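Putative metal-dependent isothiocyanate hydrolase SaxA (Pectobacterium carotovorum, PDB 6BRM) probably hydrolyses isothiocyanates at a two-zinc site, as a member of the metallo-beta-lactamase superfamily. Local coordinates at residues B[185-193]-B[227-235]; B[209-219]-B[244-252]. All coordinates share one frame; numbering follows the deposited sequence.

Contact 1 (B[185-193]-B[227-235]); sequences LNTGYAVND and HCLLTRAEL
L230 lies along the backbone of T187 and G188. Its CB stands 3.4 Å from G188 O and lies close to the CB of Y189 as well. One atom further out, CG is 4.0 Å from T187 O. The chain then runs extended (chi2 -175°), which brings CD1 against that same carbonyl, 3.2 Å from T187 O, and near the CB of T187. The backbone anchors this side chain: L230 N donates to G188 O over 2.9 Å, with the donor tilted 32° from the carbonyl plane, while L229 N gives Y189 O only a weak bond. In the metallo-beta-lactamase fold, strands of the sheets end in loops that gather around the metals, and here strand 182-186 runs out into such a loop, facing the residues that lead into helix 232-241. C228 turns to the metal side: its side chain is about 6 Å from a zinc ion and packs on the zinc ligand H221, while its CB rests against G188 O. Further along, A190 CA makes a CH···O contact of 3.4 Å to H227 O. At the exposed end V191 CG1 meets L229 CD1 at 3.7 Å. On the helix side, the side chains of L235 and T187 cross at about a right angle, with L235 CD2 4.1 Å from T187 OG1.

Contact 2 (B[209-219]-B[244-252]); sequences LKMLPTATIVA and IEDKILIPA
The flat groups here are backbone carbonyls, met at their oxygens. The carbonyl of P213, in the turn from L212 to A215, takes the ammonium of K247 at 3.1 Å (NZ to P213 O), tilted 20° from its plane, and A215 O adds a weaker bond to the same nitrogen. The carbonyl of A219 meets the puckered ring of P251, which offers its CD corner and not a face: CD lies 3.3 Å from A219 O, with CG a little further off, and V218 CG1 also comes near CD. K247 gets to its turn by running extended as far as CE and bending at its last torsion (chi4 -72°), which turns NZ back to the carbonyls; the ammonium thereby ties the chain just before one strand to the turn just before the other. The strands themselves pair in parallel. I217 bridges to both neighbours of I248, its N donating to K247 O and its O accepting from L249 N; A219 N then donates to L249 O at 2.8 Å. I217 and I248 lie side by side, pointing the same way, with I217 CG1 3.7 Å from I248 CD1. L209 CD2 reaches the same layer from the helix, packing on I244 CG2 at 3.9 Å and on K247 CB. T216 CG2, set anti to its own N, meets L249 CD2 at 3.6 Å. The pairing completes the beta-alpha-beta unit of strand 216-220, helix 232-241 and strand 248-249, an edge of one sheet of the sandwich. I217, I244 and I248 pack against helix 203-211, A219 and I250 face helix 232-241, and V218, L249 and P251 rest on M257 of strand 256-258 in the other sheet.

Overall arrangement
Both contacts reach the same sheet, in which strands 182-186 and 216-220 are neighbours, and their segments alternate along the chain; helix 232-241 begins in contact 1 and packs on contact 2. Contact 1 lies where strand 182-186 runs out toward the zinc ions, and it joins a loop to the residues leading into the helix through one good and one weak backbone bond and aliphatic packing, buried around G188 but exposed at V191 and L229. Contact 2 sits further from the metals, where regular parallel strand pairing is supplemented by a lysine reaching turn carbonyls at its partly open end. They meet directly: L185 N probably bonds to V218 O, and L235 CD2 packs on A219 CB, 3.5 Å away.

Contact 1 (B[185-193]-B[227-235])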
loop_
_atom_site.group_PDB
_atom_site.type_symbol
_atom_site.label_atom_id
_atom_site.label_comp_id
_atom_site.label_asym_id
_atom_site.label_seq_id
_atom_site.Cartn_x
_atom_site.Cartn_y
_atom_site.Cartn_z
ATOM N N LEU B 185 17.733 3.627 -1.290
ATOM C CA LEU B 185 16.683 3.998 -2.245
ATOM C C LEU B 185 17.109 3.744 -3.688
ATOM O O LEU B 185 18.291 3.870 -4.029
ATOM C CB LEU B 185 16.324 5.476 -2.099
ATOM C CG LEU B 185 16.006 5.997 -0.701
ATOM C CD1 LEU B 185 15.666 7.474 -0.779
ATOM C CD2 LEU B 185 14.874 5.221 -0.052
ATOM N N ASN B 186 16.126 3.393 -4.518
ATOM C CA ASN B 186 16.303 3.260 -5.963
ATOM C C ASN B 186 15.908 4.582 -6.622
ATOM O O ASN B 186 14.753 4.772 -7.009
ATOM C CB ASN B 186 15.456 2.097 -6.492
ATOM C CG ASN B 186 15.961 0.741 -6.019
ATOM O OD1 ASN B 186 16.919 0.647 -5.245
ATOM N ND2 ASN B 186 15.320 -0.320 -6.489
ATOM N N THR B 187 16.881 5.493 -6.726
ATOM C CA THR B 187 16.660 6.875 -7.184
ATOM C C THR B 187 17.045 7.069 -8.661
ATOM O O THR B 187 17.845 7.942 -9.008
ATOM C CB THR B 187 17.450 7.875 -6.313
ATOM O OG1 THR B 187 18.829 7.494 -6.278
ATOM C CG2 THR B 187 16.910 7.903 -4.902
ATOM N N GLY B 188 16.456 6.251 -9.526
ATOM C CA GLY B 188 16.650 6.367 -10.967
ATOM C C GLY B 188 15.840 7.471 -11.611
ATOM O O GLY B 188 16.272 8.058 -12.606
ATOM N N TYR B 189 14.667 7.747 -11.042
ATOM C CA TYR B 189 13.684 8.668 -11.622
ATOM C C TYR B 189 13.313 8.274 -13.060
ATOM O O TYR B 189 13.265 9.113 -13.966
ATOM C CB TYR B 189 14.163 10.127 -11.523
ATOM C CG TYR B 189 13.039 11.146 -11.561
ATOM C CD1 TYR B 189 12.086 11.202 -10.538
ATOM C CD2 TYR B 189 12.924 12.061 -12.613
ATOM C CE1 TYR B 189 11.054 12.132 -10.564
ATOM C CE2 TYR B 189 11.896 12.998 -12.645
ATOM C CZ TYR B 189 10.963 13.030 -11.620
ATOM O OH TYR B 189 9.941 13.952 -11.647
ATOM N N ALA B 190 13.075 6.980 -13.256
ATOM C CA ALA B 190 12.427 6.489 -14.464
ATOM C C ALA B 190 10.991 6.989 -14.443
ATOM O O ALA B 190 10.333 6.947 -13.403
ATOM C CB ALA B 190 12.466 4.969 -14.523
ATOM N N VAL B 191 10.521 7.478 -15.588
ATOM C CA VAL B 191 9.218 8.127 -15.678
ATOM C C VAL B 191 8.389 7.489 -16.793
ATOM O O VAL B 191 8.908 7.206 -17.874
ATOM C CB VAL B 191 9.382 9.662 -15.861
ATOM C CG1 VAL B 191 9.839 10.026 -17.272
ATOM C CG2 VAL B 191 8.101 10.398 -15.497
ATOM N N ASN B 192 7.116 7.226 -16.504
ATOM C CA ASN B 192 6.165 6.769 -17.517
ATOM C C ASN B 192 5.706 7.987 -18.314
ATOM O O ASN B 192 5.630 9.091 -17.771
ATOM C CB ASN B 192 4.970 6.075 -16.860
ATOM C CG ASN B 192 4.011 5.478 -17.870
ATOM O OD1 ASN B 192 2.923 6.010 -18.093
ATOM N ND2 ASN B 192 4.415 4.381 -18.501
ATOM N N ASP B 193 5.396 7.778 -19.594
ATOM C CA ASP B 193 5.059 8.870 -20.520
ATOM C C ASP B 193 3.865 9.700 -20.052
ATOM O O ASP B 193 3.922 10.929 -20.075
ATOM C CB ASP B 193 4.782 8.319 -21.927
ATOM C CG ASP B 193 4.702 9.408 -22.981
ATOM O OD1 ASP B 193 5.665 10.196 -23.098
ATOM O OD2 ASP B 193 3.684 9.461 -23.706
ATOM N N HIS B 227 16.606 4.644 -19.241
ATOM C CA HIS B 227 15.281 5.139 -18.843
ATOM C C HIS B 227 15.291 5.867 -17.492
ATOM O O HIS B 227 14.413 6.691 -17.232
ATOM C CB HIS B 227 14.271 3.991 -18.829
ATOM C CG HIS B 227 14.223 3.225 -20.115
ATOM N ND1 HIS B 227 13.578 3.694 -21.237
ATOM C CD2 HIS B 227 14.765 2.034 -20.463
ATOM C CE1 HIS B 227 13.709 2.818 -22.217
ATOM N NE2 HIS B 227 14.428 1.803 -21.775
ATOM N N CYS B 228 16.278 5.565 -16.648
ATOM C CA CYS B 228 16.492 6.284 -15.388
ATOM C C CYS B 228 17.123 7.655 -15.665
ATOM O O CYS B 228 18.306 7.741 -16.002
ATOM C CB CYS B 228 17.386 5.459 -14.450
ATOM S SG CYS B 228 16.733 3.813 -14.058
ATOM N N LEU B 229 16.330 8.715 -15.498
ATOM C CA LEU B 229 16.711 10.078 -15.908
ATOM C C LEU B 229 17.506 10.903 -14.882
ATOM O O LEU B 229 17.925 12.020 -15.198
ATOM C CB LEU B 229 15.459 10.870 -16.311
ATOM C CG LEU B 229 14.599 10.277 -17.431
ATOM C CD1 LEU B 229 13.325 11.088 -17.601
ATOM C CD2 LEU B 229 15.370 10.208 -18.742
ATOM N N LEU B 230 17.714 10.372 -13.677
ATOM C CA LEU B 230 18.437 11.093 -12.619
ATOM C C LEU B 230 19.932 10.780 -12.725
ATOM O O LEU B 230 20.314 9.620 -12.874
ATOM C CB LEU B 230 17.902 10.692 -11.235
ATOM C CG LEU B 230 17.844 11.756 -10.132
ATOM C CD1 LEU B 230 17.395 11.121 -8.822
ATOM C CD2 LEU B 230 19.173 12.466 -9.944
ATOM N N THR B 231 20.764 11.817 -12.647
ATOM C CA THR B 231 22.222 11.690 -12.725
ATOM C C THR B 231 22.851 11.827 -11.331
ATOM O O THR B 231 22.359 12.590 -10.502
ATOM C CB THR B 231 22.805 12.777 -13.660
ATOM O OG1 THR B 231 21.982 12.898 -14.828
ATOM C CG2 THR B 231 24.227 12.442 -14.101
ATOM N N ARG B 232 23.925 11.068 -11.087
ATOM C CA ARG B 232 24.795 11.215 -9.893
ATOM C C ARG B 232 25.039 12.679 -9.522
ATOM O O ARG B 232 24.821 13.084 -8.376
ATOM C CB ARG B 232 26.166 10.537 -10.120
ATOM C CG ARG B 232 26.517 9.375 -9.192
ATOM C CD ARG B 232 25.707 8.106 -9.434
ATOM N NE ARG B 232 26.558 6.912 -9.556
ATOM C CZ ARG B 232 26.174 5.647 -9.345
ATOM N NH1 ARG B 232 27.059 4.661 -9.495
ATOM N NH2 ARG B 232 24.929 5.342 -8.978
ATOM N N ALA B 233 25.496 13.450 -10.509
ATOM C CA ALA B 233 25.815 14.872 -10.343
ATOM C C ALA B 233 24.613 15.730 -9.940
ATOM O O ALA B 233 24.765 16.659 -9.148
ATOM C CB ALA B 233 26.441 15.418 -11.621
ATOM N N GLU B 234 23.435 15.421 -10.482
ATOM C CA GLU B 234 22.209 16.154 -10.153
ATOM C C GLU B 234 21.765 15.929 -8.704
ATOM O O GLU B 234 21.346 16.875 -8.038
ATOM C CB GLU B 234 21.062 15.780 -11.104
ATOM C CG GLU B 234 19.917 16.793 -11.101
ATOM C CD GLU B 234 18.613 16.270 -11.689
ATOM O OE1 GLU B 234 18.617 15.229 -12.382
ATOM O OE2 GLU B 234 17.570 16.920 -11.455
ATOM N N LEU B 235 21.841 14.683 -8.233
ATOM C CA LEU B 235 21.431 14.336 -6.864
ATOM C C LEU B 235 22.364 14.930 -5.807
ATOM O O LEU B 235 21.902 15.347 -4.742
ATOM C CB LEU B 235 21.348 12.815 -6.679
ATOM C CG LEU B 235 20.761 12.303 -5.354
ATOM C CD1 LEU B 235 19.284 12.651 -5.232
ATOM C CD2 LEU B 235 20.968 10.803 -5.216
#

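Contact 2 (B[209-219]-B[244-252])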
loop_
_atom_site.group_PDB
_atom_site.type_symbol
_atom_site.label_atom_id
_atom_site.label_comp_id
_atom_site.label_asym_id
_atom_site.label_seq_id
_atom_site.Cartn_x
_atom_site.Cartn_y
_atom_site.Cartn_z
ATOM N N LEU B 209 14.292 12.022 4.812
ATOM C CA LEU B 209 15.211 12.561 5.817
ATOM C C LEU B 209 14.512 13.555 6.761
ATOM O O LEU B 209 14.933 13.720 7.903
ATOM C CB LEU B 209 16.438 13.200 5.141
ATOM C CG LEU B 209 17.808 12.932 5.774
ATOM C CD1 LEU B 209 18.170 11.452 5.730
ATOM C CD2 LEU B 209 18.873 13.759 5.069
ATOM N N LYS B 210 13.458 14.218 6.283
ATOM C CA LYS B 210 12.570 14.999 7.158
ATOM C C LYS B 210 11.842 14.087 8.146
ATOM O O LYS B 210 11.735 14.405 9.328
ATOM C CB LYS B 210 11.551 15.804 6.340
ATOM C CG LYS B 210 12.144 17.031 5.665
ATOM C CD LYS B 210 11.168 17.677 4.696
ATOM C CE LYS B 210 11.770 18.922 4.062
ATOM N NZ LYS B 210 11.047 19.334 2.826
ATOM N N MET B 211 11.351 12.957 7.642
ATOM C CA MET B 211 10.671 11.941 8.455
ATOM C C MET B 211 11.625 11.315 9.476
ATOM O O MET B 211 11.281 11.184 10.652
ATOM C CB MET B 211 10.095 10.831 7.556
ATOM C CG MET B 211 8.805 10.195 8.058
ATOM S SD MET B 211 7.338 10.799 7.192
ATOM C CE MET B 211 7.489 12.567 7.432
ATOM N N LEU B 212 12.820 10.949 9.012
ATOM C CA LEU B 212 13.778 10.164 9.791
ATOM C C LEU B 212 15.193 10.783 9.703
ATOM O O LEU B 212 16.066 10.254 9.008
ATOM C CB LEU B 212 13.752 8.720 9.274
ATOM C CG LEU B 212 14.296 7.607 10.167
ATOM C CD1 LEU B 212 13.433 7.417 11.408
ATOM C CD2 LEU B 212 14.363 6.315 9.370
ATOM N N PRO B 213 15.424 11.906 10.417
ATOM C CA PRO B 213 16.672 12.682 10.280
ATOM C C PRO B 213 17.954 12.031 10.813
ATOM O O PRO B 213 19.042 12.511 10.496
ATOM C CB PRO B 213 16.367 13.976 11.046
ATOM C CG PRO B 213 15.336 13.590 12.045
ATOM C CD PRO B 213 14.506 12.521 11.397
ATOM N N THR B 214 17.830 10.973 11.615
ATOM C CA THR B 214 18.983 10.176 12.045
ATOM C C THR B 214 19.580 9.369 10.895
ATOM O O THR B 214 20.791 9.148 10.847
ATOM C CB THR B 214 18.591 9.164 13.137
ATOM O OG1 THR B 214 17.556 8.303 12.642
ATOM C CG2 THR B 214 18.103 9.877 14.387
ATOM N N ALA B 215 18.715 8.928 9.983
ATOM C CA ALA B 215 19.081 7.977 8.939
ATOM C C ALA B 215 20.055 8.536 7.907
ATOM O O ALA B 215 20.201 9.753 7.755
ATOM C CB ALA B 215 17.828 7.464 8.241
ATOM N N THR B 216 20.713 7.615 7.208
ATOM C CA THR B 216 21.639 7.923 6.125
ATOM C C THR B 216 21.101 7.263 4.862
ATOM O O THR B 216 20.771 6.077 4.883
ATOM C CB THR B 216 23.044 7.361 6.424
ATOM O OG1 THR B 216 23.407 7.659 7.778
ATOM C CG2 THR B 216 24.081 7.955 5.479
ATOM N N ILE B 217 21.021 8.020 3.768
ATOM C CA ILE B 217 20.453 7.515 2.512
ATOM C C ILE B 217 21.564 7.059 1.563
ATOM O O ILE B 217 22.457 7.839 1.238
ATOM C CB ILE B 217 19.586 8.577 1.786
ATOM C CG1 ILE B 217 18.672 9.334 2.766
ATOM C CG2 ILE B 217 18.766 7.930 0.672
ATOM C CD1 ILE B 217 17.800 8.463 3.650
ATOM N N VAL B 218 21.496 5.802 1.128
ATOM C CA VAL B 218 22.358 5.286 0.061
ATOM C C VAL B 218 21.571 5.293 -1.252
ATOM O O VAL B 218 20.611 4.536 -1.410
ATOM C CB VAL B 218 22.857 3.857 0.371
ATOM C CG1 VAL B 218 23.682 3.299 -0.788
ATOM C CG2 VAL B 218 23.662 3.848 1.666
ATOM N N ALA B 219 21.980 6.156 -2.183
ATOM C CA ALA B 219 21.351 6.245 -3.501
ATOM C C ALA B 219 21.803 5.087 -4.388
ATOM O O ALA B 219 22.948 4.636 -4.299
ATOM C CB ALA B 219 21.682 7.577 -4.155
ATOM N N ILE B 244 22.046 18.703 3.031
ATOM C CA ILE B 244 22.069 17.284 3.412
ATOM C C ILE B 244 23.184 16.491 2.718
ATOM O O ILE B 244 23.182 15.262 2.768
ATOM C CB ILE B 244 20.691 16.616 3.154
ATOM C CG1 ILE B 244 20.357 16.561 1.655
ATOM C CG2 ILE B 244 19.598 17.362 3.913
ATOM C CD1 ILE B 244 19.049 15.868 1.340
ATOM N N GLU B 245 24.142 17.192 2.106
ATOM C CA GLU B 245 25.193 16.560 1.286
ATOM C C GLU B 245 25.917 15.373 1.938
ATOM O O GLU B 245 26.128 14.355 1.283
ATOM C CB GLU B 245 26.210 17.602 0.762
ATOM C CG GLU B 245 27.111 18.301 1.789
ATOM C CD GLU B 245 26.435 19.422 2.568
ATOM O OE1 GLU B 245 25.542 20.105 2.015
ATOM O OE2 GLU B 245 26.803 19.628 3.745
ATOM N N ASP B 246 26.261 15.498 3.220
ATOM C CA ASP B 246 27.005 14.444 3.943
ATOM C C ASP B 246 26.135 13.324 4.545
ATOM O O ASP B 246 26.670 12.367 5.111
ATOM C CB ASP B 246 27.944 15.047 5.011
ATOM C CG ASP B 246 27.209 15.829 6.093
ATOM O OD1 ASP B 246 26.053 16.251 5.865
ATOM O OD2 ASP B 246 27.804 16.038 7.170
ATOM N N LYS B 247 24.810 13.446 4.422
ATOM C CA LYS B 247 23.871 12.367 4.772
ATOM C C LYS B 247 23.361 11.565 3.563
ATOM O O LYS B 247 22.795 10.486 3.747
ATOM C CB LYS B 247 22.680 12.924 5.561
ATOM C CG LYS B 247 22.980 13.148 7.031
ATOM C CD LYS B 247 21.737 13.560 7.804
ATOM C CE LYS B 247 21.937 13.380 9.303
ATOM N NZ LYS B 247 21.938 11.946 9.721
ATOM N N ILE B 248 23.537 12.089 2.346
ATOM C CA ILE B 248 23.178 11.362 1.120
ATOM C C ILE B 248 24.431 10.712 0.523
ATOM O O ILE B 248 25.240 11.378 -0.128
ATOM C CB ILE B 248 22.497 12.280 0.065
ATOM C CG1 ILE B 248 21.399 13.153 0.698
ATOM C CG2 ILE B 248 21.930 11.456 -1.086
ATOM C CD1 ILE B 248 20.425 12.420 1.592
ATOM N N LEU B 249 24.588 9.412 0.768
ATOM C CA LEU B 249 25.653 8.619 0.151
ATOM C C LEU B 249 25.265 8.280 -1.289
ATOM O O LEU B 249 24.170 7.771 -1.533
ATOM C CB LEU B 249 25.925 7.332 0.944
ATOM C CG LEU B 249 26.940 7.390 2.096
ATOM C CD1 LEU B 249 28.364 7.429 1.560
ATOM C CD2 LEU B 249 26.682 8.568 3.024
ATOM N N ILE B 250 26.159 8.577 -2.233
ATOM C CA ILE B 250 25.927 8.312 -3.654
ATOM C C ILE B 250 27.155 7.565 -4.191
ATOM O O ILE B 250 28.048 8.171 -4.787
ATOM C CB ILE B 250 25.664 9.609 -4.466
ATOM C CG1 ILE B 250 24.724 10.561 -3.712
ATOM C CG2 ILE B 250 25.055 9.261 -5.817
ATOM C CD1 ILE B 250 24.557 11.911 -4.375
ATOM N N PRO B 251 27.203 6.236 -3.979
ATOM C CA PRO B 251 28.419 5.482 -4.255
ATOM C C PRO B 251 28.658 5.242 -5.743
ATOM O O PRO B 251 27.704 5.157 -6.526
ATOM C CB PRO B 251 28.148 4.149 -3.560
ATOM C CG PRO B 251 26.682 3.959 -3.743
ATOM C CD PRO B 251 26.082 5.338 -3.639
ATOM N N ALA B 252 29.931 5.118 -6.108
ATOM C CA ALA B 252 30.318 4.701 -7.453
ATOM C C ALA B 252 30.038 3.212 -7.625
ATOM O O ALA B 252 29.773 2.503 -6.649
ATOM C CB ALA B 252 31.792 4.995 -7.697
#